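Local coordinates for protein CrmK (PDB 5I1V) that is an FAD-dependent oxidase with covalently bound flavin that takes part in recycling shunt products during the biosynthesis of caerulomycin, at residues Tyr38-Val43 with Ile197-Leu202; Met84-Tyr89 with Ala95-Ala100; Gln106-Leu111 with Val117-Gly122. One frame throughout, in Å; residues are numbered along the deposited sequence.

Contact 1. Residues Tyr38-Val43 with Ile197-Leu202; sequences YSTAQV and ITRYWL. With FAD (flavin-adenine dinucleotide), chain E.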
loop_
_atom_site.group_PDB
_atom_site.type_symbol
_atom_site.label_atom_id
_atom_site.label_comp_id
_atom_site.label_asym_id
_atom_site.label_seq_id
_atom_site.Cartn_x
_atom_site.Cartn_y
_atom_site.Cartn_z
ATOM N N TYR A 38 19.378 4.401 -13.202
ATOM C CA TYR A 38 19.243 3.000 -12.864
ATOM C C TYR A 38 20.512 2.471 -12.163
ATOM O O TYR A 38 20.522 1.331 -11.739
ATOM C CB TYR A 38 18.982 2.145 -14.156
ATOM C CG TYR A 38 17.660 2.468 -14.796
ATOM C CD1 TYR A 38 16.473 2.020 -14.223
ATOM C CD2 TYR A 38 17.581 3.277 -15.935
ATOM C CE1 TYR A 38 15.249 2.340 -14.770
ATOM C CE2 TYR A 38 16.360 3.615 -16.498
ATOM C CZ TYR A 38 15.185 3.146 -15.906
ATOM O OH TYR A 38 13.958 3.471 -16.427
ATOM N N SER A 39 21.575 3.271 -12.048
ATOM C CA SER A 39 22.826 2.794 -11.468
ATOM C C SER A 39 23.542 3.986 -10.862
ATOM O O SER A 39 23.261 5.137 -11.216
ATOM C CB SER A 39 23.702 2.216 -12.582
ATOM O OG SER A 39 24.054 3.256 -13.495
ATOM N N THR A 40 24.459 3.691 -9.962
ATOM C CA THR A 40 25.345 4.701 -9.409
ATOM C C THR A 40 26.026 5.546 -10.497
ATOM O O THR A 40 26.119 6.747 -10.336
ATOM C CB THR A 40 26.395 4.046 -8.517
ATOM O OG1 THR A 40 25.707 3.360 -7.467
ATOM C CG2 THR A 40 27.296 5.107 -7.942
ATOM N N ALA A 41 26.519 4.927 -11.572
ATOM C CA ALA A 41 27.210 5.667 -12.659
ATOM C C ALA A 41 26.274 6.712 -13.327
ATOM O O ALA A 41 26.681 7.802 -13.721
ATOM C CB ALA A 41 27.722 4.697 -13.715
ATOM N N GLN A 42 25.001 6.378 -13.431
ATOM C CA GLN A 42 24.046 7.302 -14.011
ATOM C C GLN A 42 23.691 8.475 -13.025
ATOM O O GLN A 42 23.347 9.601 -13.437
ATOM C CB GLN A 42 22.836 6.513 -14.473
ATOM C CG GLN A 42 23.089 5.722 -15.724
ATOM C CD GLN A 42 21.901 4.861 -16.113
ATOM O OE1 GLN A 42 20.864 4.868 -15.444
ATOM N NE2 GLN A 42 22.047 4.111 -17.185
ATOM N N VAL A 43 23.766 8.206 -11.734
ATOM C CA VAL A 43 23.589 9.244 -10.723
ATOM C C VAL A 43 24.787 10.231 -10.816
ATOM O O VAL A 43 24.604 11.472 -10.889
ATOM C CB VAL A 43 23.443 8.644 -9.335
ATOM C CG1 VAL A 43 23.425 9.752 -8.290
ATOM C CG2 VAL A 43 22.206 7.767 -9.262
ATOM N N ILE A 197 22.808 9.751 -1.840
ATOM C CA ILE A 197 22.950 8.407 -1.307
ATOM C C ILE A 197 22.421 7.435 -2.353
ATOM O O ILE A 197 21.263 7.545 -2.723
ATOM C CB ILE A 197 22.133 8.240 0.003
ATOM C CG1 ILE A 197 22.649 9.205 1.057
ATOM C CG2 ILE A 197 22.203 6.820 0.571
ATOM C CD1 ILE A 197 21.543 9.592 2.020
ATOM N N THR A 198 23.236 6.489 -2.824
ATOM C CA THR A 198 22.738 5.515 -3.763
ATOM C C THR A 198 22.277 4.198 -3.082
ATOM O O THR A 198 21.327 3.497 -3.555
ATOM C CB THR A 198 23.796 5.256 -4.845
ATOM O OG1 THR A 198 25.022 4.972 -4.231
ATOM C CG2 THR A 198 23.958 6.505 -5.682
ATOM N N ARG A 199 22.947 3.812 -2.001
ATOM C CA ARG A 199 22.576 2.574 -1.308
ATOM C C ARG A 199 23.147 2.581 0.095
ATOM O O ARG A 199 24.070 3.286 0.381
ATOM C CB ARG A 199 23.034 1.298 -2.067
ATOM C CG ARG A 199 24.524 1.191 -2.241
ATOM C CD ARG A 199 24.962 0.320 -3.439
ATOM N NE ARG A 199 24.705 0.983 -4.701
ATOM C CZ ARG A 199 23.892 0.532 -5.653
ATOM N NH1 ARG A 199 23.338 -0.658 -5.551
ATOM N NH2 ARG A 199 23.680 1.261 -6.734
ATOM N N TYR A 200 22.567 1.761 0.947
ATOM C CA TYR A 200 22.930 1.640 2.356
ATOM C C TYR A 200 23.199 0.158 2.540
ATOM O O TYR A 200 22.618 -0.691 1.828
ATOM C CB TYR A 200 21.747 1.959 3.284
ATOM C CG TYR A 200 21.178 3.341 3.311
ATOM C CD1 TYR A 200 21.754 4.305 4.115
ATOM C CD2 TYR A 200 20.022 3.678 2.597
ATOM C CE1 TYR A 200 21.219 5.580 4.239
ATOM C CE2 TYR A 200 19.472 4.974 2.697
ATOM C CZ TYR A 200 20.074 5.918 3.533
ATOM O OH TYR A 200 19.579 7.203 3.708
ATOM N N TRP A 201 23.992 -0.156 3.529
ATOM C CA TRP A 201 24.175 -1.527 3.974
ATOM C C TRP A 201 23.820 -1.605 5.448
ATOM O O TRP A 201 24.329 -0.847 6.278
ATOM C CB TRP A 201 25.624 -1.996 3.758
ATOM C CG TRP A 201 25.969 -2.331 2.340
ATOM C CD1 TRP A 201 25.807 -3.511 1.717
ATOM C CD2 TRP A 201 26.520 -1.433 1.368
ATOM N NE1 TRP A 201 26.248 -3.430 0.405
ATOM C CE2 TRP A 201 26.692 -2.161 0.171
ATOM C CE3 TRP A 201 26.917 -0.108 1.410
ATOM C CZ2 TRP A 201 27.265 -1.598 -0.975
ATOM C CZ3 TRP A 201 27.468 0.467 0.268
ATOM C CH2 TRP A 201 27.657 -0.285 -0.899
ATOM N N LEU A 202 22.987 -2.597 5.781
ATOM C CA LEU A 202 22.517 -2.770 7.098
ATOM C C LEU A 202 22.975 -4.080 7.710
ATOM O O LEU A 202 22.831 -5.137 7.102
ATOM C CB LEU A 202 20.977 -2.726 7.127
ATOM C CG LEU A 202 20.317 -1.495 6.490
ATOM C CD1 LEU A 202 18.816 -1.701 6.373
ATOM C CD2 LEU A 202 20.569 -0.265 7.312
HETATM P PA FAD E . 11.937 12.490 -0.052
HETATM O O1A FAD E . 10.838 13.523 -0.073
HETATM O O2A FAD E . 12.217 11.809 -1.361
HETATM O O5B FAD E . 13.256 13.115 0.527
HETATM C C5B FAD E . 13.349 13.637 1.848
HETATM C C4B FAD E . 14.591 14.536 1.943
HETATM O O4B FAD E . 15.737 13.670 1.822
HETATM C C3B FAD E . 14.792 15.582 0.868
HETATM O O3B FAD E . 15.596 16.618 1.400
HETATM C C2B FAD E . 15.582 14.855 -0.185
HETATM O O2B FAD E . 16.213 15.637 -1.203
HETATM C C1B FAD E . 16.495 13.974 0.675
HETATM N N9A FAD E . 16.809 12.684 0.010
HETATM C C8A FAD E . 15.960 11.753 -0.522
HETATM N N7A FAD E . 16.680 10.763 -1.144
HETATM C C5A FAD E . 17.946 11.088 -0.983
HETATM C C6A FAD E . 19.173 10.441 -1.378
HETATM N N6A FAD E . 19.066 9.287 -2.008
HETATM N N1A FAD E . 20.317 11.057 -1.062
HETATM C C2A FAD E . 20.357 12.252 -0.436
HETATM N N3A FAD E . 19.250 12.893 0.020
HETATM C C4A FAD E . 18.053 12.344 -0.305
HETATM N N1 FAD E . 9.915 8.722 9.841
HETATM C C2 FAD E . 10.210 7.888 10.865
HETATM O O2 FAD E . 11.327 7.928 11.396
HETATM N N3 FAD E . 9.332 6.986 11.355
HETATM C C4 FAD E . 8.087 6.848 10.917
HETATM O O4 FAD E . 7.329 5.971 11.381
HETATM C C4X FAD E . 7.672 7.691 9.805
HETATM N N5 FAD E . 6.412 7.606 9.300
HETATM C C5X FAD E . 6.105 8.326 8.209
HETATM C C6 FAD E . 4.876 8.135 7.576
HETATM C C7 FAD E . 4.481 8.855 6.450
HETATM C C7M FAD E . 3.116 8.581 5.807
HETATM C C8 FAD E . 5.441 9.853 5.930
HETATM C C8M FAD E . 5.106 10.702 4.735
HETATM C C9 FAD E . 6.678 10.073 6.547
HETATM C C9A FAD E . 7.049 9.338 7.672
HETATM N N10 FAD E . 8.287 9.519 8.300
HETATM C C10 FAD E . 8.647 8.681 9.339
HETATM C "C1'" FAD E . 9.154 10.653 7.981
HETATM C "C2'" FAD E . 10.174 10.266 6.959
HETATM O "O2'" FAD E . 11.223 9.575 7.610
HETATM C "C3'" FAD E . 10.694 11.438 6.196
HETATM O "O3'" FAD E . 9.574 12.100 5.545
HETATM C "C4'" FAD E . 11.778 11.016 5.182
HETATM O "O4'" FAD E . 12.641 12.136 4.987
HETATM C "C5'" FAD E . 11.151 10.571 3.877
HETATM O "O5'" FAD E . 12.191 10.108 3.016
HETATM P P FAD E . 11.797 9.952 1.487
HETATM O O1P FAD E . 10.537 9.180 1.352
HETATM O O2P FAD E . 12.993 9.500 0.710
HETATM O O3P FAD E . 11.471 11.490 1.092
HETATM O O HOH W 1 21.682 0.113 -9.192
#
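At the adenine end of the FAD site in this PCMH-type flavin-binding domain, the first turn of helix 40-52 meets strand 196-202 through T40 and R199. R199 NH2 donates to T40 OG1 over 3.0 Å; the hydroxyl sits at the edge of the guanidinium, tilted 20° out of its plane, and the two side chains run roughly perpendicular. The arginine gets there by a bend at chi3 (72°), which turns its end toward the helix. Its NH1 forms salt bridges with E97 and E99 of strand 95-99. T198 brings its own hydroxyl to 3.7 Å from T40 OG1, with no hydrogen bond between the two oxygens; E156 of the adjoining strand binds both hydroxyls and forms a salt bridge with R199 NE. Beside this polar group the contact is apolar and light, V43 CG2 lying 4.2 Å from T198 CG2 as the methyl ends pass side by side. S39 caps the helix, its OG accepting from Q42 N. One residue before T198, the backbone of I197 reads the adenine edge: I197 N donates to FAD N1A (2.9 Å) and FAD N6A donates to I197 O (2.9 Å). The N-H and C=O of one residue thus match the acceptor and donor of the base, while the carboxylate of E156, set among an arginine and two hydroxyls, would be expected to stay ionised.

Contact 2. Residues Met84-Tyr89 with Ala95-Ala100; sequences MSHVGY and AFEVEA
Segments 87-89 and 95-99 run antiparallel, their axes 4.5 Å apart at closest approach, with G88 and E97 as the hydrogen-bonded pair and V87-V98 and Y89-F96 as non-hydrogen-bonded pairs. They make a beta hairpin at one edge of the five-stranded antiparallel sheet of the FAD-binding domain. G88 N donates to E97 O and E97 N to G88 O, while E99 N reaches H86 O at 2.9 Å just before the first strand begins. On the face that carries V87 and V98, the edge of the Y89 ring is directed at the face of F96 in a T-shaped pair with planes 59° apart. Y89 CD1 stands over the centre of the F96 ring, 3.7 Å from F96 CE1. V87 CG2 and V98 CG1 touch more loosely at 4.4 Å. Helix 104-115 covers V87, V98 and F96, and helix 212-215 covers Y89 and F96. E97, on the opposite face, and E99 and H86 at the end of the hairpin carry the polar contacts. E99 CG lies anti to the carbonyl carbon (chi1 -79°), which directs the extended chain back over the H86 backbone; H86 N donates to E99 OE1 (2.9 Å) from above the carboxylate plane. E99 OE2 and E97 OE2 both face R199 of the neighbouring strand. A water links the H86 imidazole to E97: it lies 3.0 Å from H86 NE2, in the ring plane, and donates to E97 OE1.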
loop_
_atom_site.group_PDB
_atom_site.type_symbol
_atom_site.label_atom_id
_atom_site.label_comp_id
_atom_site.label_asym_id
_atom_site.label_seq_id
_atom_site.Cartn_x
_atom_site.Cartn_y
_atom_site.Cartn_z
ATOM N N MET A 84 15.668 2.623 -8.534
ATOM C CA MET A 84 16.764 1.926 -7.869
ATOM C C MET A 84 16.231 1.460 -6.506
ATOM O O MET A 84 16.378 2.146 -5.509
ATOM C CB MET A 84 17.972 2.883 -7.681
ATOM C CG MET A 84 18.616 3.321 -8.992
ATOM S SD MET A 84 19.974 4.493 -8.853
ATOM C CE MET A 84 21.152 3.663 -7.797
ATOM N N SER A 85 15.574 0.309 -6.496
ATOM C CA SER A 85 14.912 -0.176 -5.289
ATOM C C SER A 85 15.346 -1.597 -4.919
ATOM O O SER A 85 14.666 -2.292 -4.175
ATOM C CB SER A 85 13.407 -0.106 -5.487
ATOM O OG SER A 85 13.102 -0.967 -6.596
ATOM N N HIS A 86 16.499 -2.052 -5.431
ATOM C CA HIS A 86 16.977 -3.338 -5.028
ATOM C C HIS A 86 17.174 -3.476 -3.514
ATOM O O HIS A 86 17.750 -2.587 -2.879
ATOM C CB HIS A 86 18.285 -3.653 -5.753
ATOM C CG HIS A 86 18.894 -4.934 -5.312
ATOM N ND1 HIS A 86 18.405 -6.156 -5.724
ATOM C CD2 HIS A 86 19.915 -5.196 -4.468
ATOM C CE1 HIS A 86 19.124 -7.119 -5.172
ATOM N NE2 HIS A 86 20.052 -6.562 -4.413
ATOM N N VAL A 87 16.741 -4.619 -2.958
ATOM C CA VAL A 87 17.002 -5.038 -1.552
ATOM C C VAL A 87 17.532 -6.487 -1.603
ATOM O O VAL A 87 16.936 -7.330 -2.248
ATOM C CB VAL A 87 15.716 -5.001 -0.703
ATOM C CG1 VAL A 87 15.942 -5.549 0.699
ATOM C CG2 VAL A 87 15.202 -3.578 -0.604
ATOM N N GLY A 88 18.687 -6.738 -1.016
ATOM C CA GLY A 88 19.338 -8.049 -1.135
ATOM C C GLY A 88 20.473 -8.160 -0.135
ATOM O O GLY A 88 21.002 -7.157 0.302
ATOM N N TYR A 89 20.837 -9.372 0.243
ATOM C CA TYR A 89 22.039 -9.591 1.054
ATOM C C TYR A 89 23.290 -9.558 0.208
ATOM O O TYR A 89 23.335 -10.162 -0.836
ATOM C CB TYR A 89 22.013 -10.971 1.683
ATOM C CG TYR A 89 23.029 -11.161 2.777
ATOM C CD1 TYR A 89 23.003 -10.345 3.910
ATOM C CD2 TYR A 89 24.004 -12.182 2.705
ATOM C CE1 TYR A 89 23.866 -10.544 4.950
ATOM C CE2 TYR A 89 24.911 -12.369 3.752
ATOM C CZ TYR A 89 24.832 -11.552 4.861
ATOM O OH TYR A 89 25.690 -11.729 5.961
ATOM N N ALA A 95 26.166 -7.920 4.824
ATOM C CA ALA A 95 25.168 -6.903 5.182
ATOM C C ALA A 95 24.094 -6.837 4.138
ATOM O O ALA A 95 24.374 -7.123 2.980
ATOM C CB ALA A 95 25.860 -5.539 5.300
ATOM N N PHE A 96 22.897 -6.391 4.533
ATOM C CA PHE A 96 21.827 -6.191 3.586
ATOM C C PHE A 96 21.981 -4.888 2.787
ATOM O O PHE A 96 22.047 -3.789 3.381
ATOM C CB PHE A 96 20.473 -6.244 4.274
ATOM C CG PHE A 96 20.162 -7.585 4.811
ATOM C CD1 PHE A 96 19.608 -8.567 4.013
ATOM C CD2 PHE A 96 20.469 -7.878 6.135
ATOM C CE1 PHE A 96 19.376 -9.825 4.555
ATOM C CE2 PHE A 96 20.211 -9.105 6.655
ATOM C CZ PHE A 96 19.666 -10.073 5.888
ATOM N N GLU A 97 22.025 -5.015 1.460
ATOM C CA GLU A 97 22.104 -3.845 0.572
ATOM C C GLU A 97 20.704 -3.334 0.291
ATOM O O GLU A 97 19.821 -4.102 -0.094
ATOM C CB GLU A 97 22.768 -4.234 -0.718
ATOM C CG GLU A 97 23.171 -3.077 -1.622
ATOM C CD GLU A 97 23.684 -3.577 -2.996
ATOM O OE1 GLU A 97 23.774 -4.799 -3.149
ATOM O OE2 GLU A 97 23.918 -2.770 -3.938
ATOM N N VAL A 98 20.508 -2.045 0.504
ATOM C CA VAL A 98 19.230 -1.412 0.300
ATOM C C VAL A 98 19.460 -0.188 -0.580
ATOM O O VAL A 98 20.005 0.813 -0.106
ATOM C CB VAL A 98 18.569 -0.971 1.632
ATOM C CG1 VAL A 98 17.235 -0.250 1.384
ATOM C CG2 VAL A 98 18.308 -2.127 2.600
ATOM N N GLU A 99 19.016 -0.237 -1.826
ATOM C CA GLU A 99 19.062 0.965 -2.706
ATOM C C GLU A 99 18.180 2.074 -2.180
ATOM O O GLU A 99 17.153 1.799 -1.532
ATOM C CB GLU A 99 18.740 0.622 -4.160
ATOM C CG GLU A 99 19.973 0.025 -4.798
ATOM C CD GLU A 99 19.802 -0.460 -6.233
ATOM O OE1 GLU A 99 18.639 -0.536 -6.712
ATOM O OE2 GLU A 99 20.847 -0.750 -6.880
ATOM N N ALA A 100 18.569 3.321 -2.465
ATOM C CA ALA A 100 17.938 4.517 -1.816
ATOM C C ALA A 100 16.489 4.616 -2.149
ATOM O O ALA A 100 15.673 5.219 -1.401
ATOM C CB ALA A 100 18.627 5.777 -2.281
HETATM O O HOH W 2 22.534 -7.268 -2.812
#

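Contact 3. Residues Gln106-Leu111 with Val117-Gly122; sequences QIYRVL and VTFPGG. With FAD (flavin-adenine dinucleotide), chain E.
F119 is held tightly against helix 104-115 by three side chains, I107, Y108 and L111, whereas the V117 end of the contact is looser and bridged by water. I107 CG2 meets the rim of the F119 ring in its plane, 3.3 Å from F119 CE1, and L111 CD1 comes to the same rim at 3.8 Å from F119 CD1. Y108 approaches from over one face: its edge, led by CE1, points at the phenyl ring in a T-shaped pair with planes 63° apart. F119 CG lies between its backbone N and carbonyl carbon (chi1 68°), which brings the ring against the helix. All of this belongs to the PCMH-type FAD-binding domain, where the loop after helix 104-115 runs to the isoalloxazine; P120 is the centre of an inverse gamma turn, and beyond it G122 CA lies 3.1 Å from FAD O4. The Y108 hydroxyl reaches the G121-G122 backbone, but its modelled position is too close to G121 for its bonding to be certain. At the other end the direct link is weak, V117 N to L111 O at 3.5 Å, and the side chains meet lightly, L111 CB to V117 CG2 at 4.2 Å. There one water donates to Y108 O and to V117 O, and accepts from T118 OG1 at 2.8 Å, linking the helix backbone to the loop.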
loop_
_atom_site.group_PDB
_atom_site.type_symbol
_atom_site.label_atom_id
_atom_site.label_comp_id
_atom_site.label_asym_id
_atom_site.label_seq_id
_atom_site.Cartn_x
_atom_site.Cartn_y
_atom_site.Cartn_z
ATOM N N GLN A 106 8.331 -2.409 1.533
ATOM C CA GLN A 106 8.924 -3.344 0.635
ATOM C C GLN A 106 10.123 -4.005 1.270
ATOM O O GLN A 106 10.304 -5.213 1.179
ATOM C CB GLN A 106 9.375 -2.567 -0.609
ATOM C CG GLN A 106 10.282 -3.300 -1.564
ATOM C CD GLN A 106 11.036 -2.357 -2.504
ATOM O OE1 GLN A 106 10.751 -1.131 -2.597
ATOM N NE2 GLN A 106 12.004 -2.925 -3.219
ATOM N N ILE A 107 10.978 -3.181 1.865
ATOM C CA ILE A 107 12.148 -3.635 2.559
ATOM C C ILE A 107 11.711 -4.652 3.643
ATOM O O ILE A 107 12.286 -5.760 3.752
ATOM C CB ILE A 107 12.912 -2.430 3.215
ATOM C CG1 ILE A 107 13.566 -1.525 2.171
ATOM C CG2 ILE A 107 14.023 -2.919 4.103
ATOM C CD1 ILE A 107 14.005 -0.175 2.707
ATOM N N TYR A 108 10.689 -4.318 4.427
ATOM C CA TYR A 108 10.323 -5.201 5.514
ATOM C C TYR A 108 9.870 -6.551 4.974
ATOM O O TYR A 108 10.212 -7.599 5.543
ATOM C CB TYR A 108 9.209 -4.645 6.365
ATOM C CG TYR A 108 9.549 -3.428 7.189
ATOM C CD1 TYR A 108 10.853 -3.147 7.575
ATOM C CD2 TYR A 108 8.530 -2.565 7.616
ATOM C CE1 TYR A 108 11.139 -2.022 8.339
ATOM C CE2 TYR A 108 8.810 -1.448 8.394
ATOM C CZ TYR A 108 10.121 -1.187 8.743
ATOM O OH TYR A 108 10.424 -0.088 9.506
ATOM N N ARG A 109 9.096 -6.527 3.894
ATOM C CA ARG A 109 8.551 -7.741 3.333
ATOM C C ARG A 109 9.657 -8.607 2.798
ATOM O O ARG A 109 9.638 -9.796 3.025
ATOM C CB ARG A 109 7.562 -7.451 2.202
ATOM C CG ARG A 109 6.174 -7.119 2.699
ATOM C CD ARG A 109 5.207 -7.304 1.544
ATOM N NE ARG A 109 5.138 -6.071 0.813
ATOM C CZ ARG A 109 4.158 -5.179 0.943
ATOM N NH1 ARG A 109 3.124 -5.399 1.763
ATOM N NH2 ARG A 109 4.207 -4.058 0.230
ATOM N N VAL A 110 10.628 -8.018 2.111
ATOM C CA VAL A 110 11.750 -8.787 1.584
ATOM C C VAL A 110 12.621 -9.415 2.689
ATOM O O VAL A 110 12.973 -10.599 2.640
ATOM C CB VAL A 110 12.628 -7.920 0.665
ATOM C CG1 VAL A 110 13.875 -8.682 0.236
ATOM C CG2 VAL A 110 11.824 -7.524 -0.582
ATOM N N LEU A 111 13.037 -8.595 3.640
ATOM C CA LEU A 111 13.877 -9.027 4.743
ATOM C C LEU A 111 13.209 -10.113 5.552
ATOM O O LEU A 111 13.838 -11.127 5.856
ATOM C CB LEU A 111 14.235 -7.881 5.674
ATOM C CG LEU A 111 15.204 -6.873 5.090
ATOM C CD1 LEU A 111 15.688 -5.900 6.175
ATOM C CD2 LEU A 111 16.370 -7.519 4.368
ATOM N N VAL A 117 14.357 -11.633 9.237
ATOM C CA VAL A 117 14.955 -10.523 9.999
ATOM C C VAL A 117 14.190 -9.195 9.735
ATOM O O VAL A 117 13.344 -9.092 8.839
ATOM C CB VAL A 117 16.492 -10.409 9.672
ATOM C CG1 VAL A 117 17.180 -11.736 9.765
ATOM C CG2 VAL A 117 16.786 -9.884 8.280
ATOM N N THR A 118 14.497 -8.166 10.513
ATOM C CA THR A 118 13.991 -6.880 10.288
ATOM C C THR A 118 14.991 -5.819 10.828
ATOM O O THR A 118 15.953 -6.173 11.475
ATOM C CB THR A 118 12.625 -6.740 10.950
ATOM O OG1 THR A 118 11.929 -5.642 10.355
ATOM C CG2 THR A 118 12.736 -6.516 12.403
ATOM N N PHE A 119 14.711 -4.538 10.586
ATOM C CA PHE A 119 15.365 -3.455 11.347
ATOM C C PHE A 119 14.293 -2.437 11.759
ATOM O O PHE A 119 13.225 -2.401 11.177
ATOM C CB PHE A 119 16.464 -2.818 10.534
ATOM C CG PHE A 119 15.949 -2.069 9.356
ATOM C CD1 PHE A 119 15.570 -2.736 8.227
ATOM C CD2 PHE A 119 15.831 -0.703 9.381
ATOM C CE1 PHE A 119 15.081 -2.043 7.137
ATOM C CE2 PHE A 119 15.347 0.004 8.285
ATOM C CZ PHE A 119 14.960 -0.669 7.171
ATOM N N PRO A 120 14.562 -1.628 12.800
ATOM C CA PRO A 120 13.507 -0.781 13.368
ATOM C C PRO A 120 13.295 0.531 12.626
ATOM O O PRO A 120 13.788 1.565 13.057
ATOM C CB PRO A 120 14.022 -0.528 14.772
ATOM C CG PRO A 120 15.504 -0.553 14.623
ATOM C CD PRO A 120 15.771 -1.639 13.631
ATOM N N GLY A 121 12.563 0.501 11.530
ATOM C CA GLY A 121 12.334 1.686 10.746
ATOM C C GLY A 121 10.881 2.053 10.998
ATOM O O GLY A 121 10.232 1.478 11.855
ATOM N N GLY A 122 10.353 2.959 10.223
ATOM C CA GLY A 122 9.035 3.509 10.533
ATOM C C GLY A 122 7.860 2.685 10.069
ATOM O O GLY A 122 8.016 1.650 9.402
HETATM P PA FAD E . 11.937 12.490 -0.052
HETATM O O1A FAD E . 10.838 13.523 -0.073
HETATM O O2A FAD E . 12.217 11.809 -1.361
HETATM O O5B FAD E . 13.256 13.115 0.527
HETATM C C5B FAD E . 13.349 13.637 1.848
HETATM C C4B FAD E . 14.591 14.536 1.943
HETATM O O4B FAD E . 15.737 13.670 1.822
HETATM C C3B FAD E . 14.792 15.582 0.868
HETATM O O3B FAD E . 15.596 16.618 1.400
HETATM C C2B FAD E . 15.582 14.855 -0.185
HETATM O O2B FAD E . 16.213 15.637 -1.203
HETATM C C1B FAD E . 16.495 13.974 0.675
HETATM N N9A FAD E . 16.809 12.684 0.010
HETATM C C8A FAD E . 15.960 11.753 -0.522
HETATM N N7A FAD E . 16.680 10.763 -1.144
HETATM C C5A FAD E . 17.946 11.088 -0.983
HETATM C C6A FAD E . 19.173 10.441 -1.378
HETATM N N6A FAD E . 19.066 9.287 -2.008
HETATM N N1A FAD E . 20.317 11.057 -1.062
HETATM C C2A FAD E . 20.357 12.252 -0.436
HETATM N N3A FAD E . 19.250 12.893 0.020
HETATM C C4A FAD E . 18.053 12.344 -0.305
HETATM N N1 FAD E . 9.915 8.722 9.841
HETATM C C2 FAD E . 10.210 7.888 10.865
HETATM O O2 FAD E . 11.327 7.928 11.396
HETATM N N3 FAD E . 9.332 6.986 11.355
HETATM C C4 FAD E . 8.087 6.848 10.917
HETATM O O4 FAD E . 7.329 5.971 11.381
HETATM C C4X FAD E . 7.672 7.691 9.805
HETATM N N5 FAD E . 6.412 7.606 9.300
HETATM C C5X FAD E . 6.105 8.326 8.209
HETATM C C6 FAD E . 4.876 8.135 7.576
HETATM C C7 FAD E . 4.481 8.855 6.450
HETATM C C7M FAD E . 3.116 8.581 5.807
HETATM C C8 FAD E . 5.441 9.853 5.930
HETATM C C8M FAD E . 5.106 10.702 4.735
HETATM C C9 FAD E . 6.678 10.073 6.547
HETATM C C9A FAD E . 7.049 9.338 7.672
HETATM N N10 FAD E . 8.287 9.519 8.300
HETATM C C10 FAD E . 8.647 8.681 9.339
HETATM C "C1'" FAD E . 9.154 10.653 7.981
HETATM C "C2'" FAD E . 10.174 10.266 6.959
HETATM O "O2'" FAD E . 11.223 9.575 7.610
HETATM C "C3'" FAD E . 10.694 11.438 6.196
HETATM O "O3'" FAD E . 9.574 12.100 5.545
HETATM C "C4'" FAD E . 11.778 11.016 5.182
HETATM O "O4'" FAD E . 12.641 12.136 4.987
HETATM C "C5'" FAD E . 11.151 10.571 3.877
HETATM O "O5'" FAD E . 12.191 10.108 3.016
HETATM P P FAD E . 11.797 9.952 1.487
HETATM O O1P FAD E . 10.537 9.180 1.352
HETATM O O2P FAD E . 12.993 9.500 0.710
HETATM O O3P FAD E . 11.471 11.490 1.092
HETATM O O HOH W 3 11.585 -7.114 8.002
#

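From the N terminus the chain enters contact 1 at residues 38-43, but that contact closes only 154 residues later, when strand 196-202 arrives. Contacts 2 and 3 nest inside this long loop and follow each other in series: the hairpin closes first, then helix 104-115 and the loop behind it. Strand 196-202 lies beside strand 95-99 in one sheet, and I197 O of contact 1 packs on A100 CB of contact 2. The helix of contact 3 packs on that hairpin, L111 against F96 and I107 against V98, and L202 touches F119. Contacts 1 and 3 meet FAD at its adenine and flavin ends, respectively, and A100 of contact 2 also touches it.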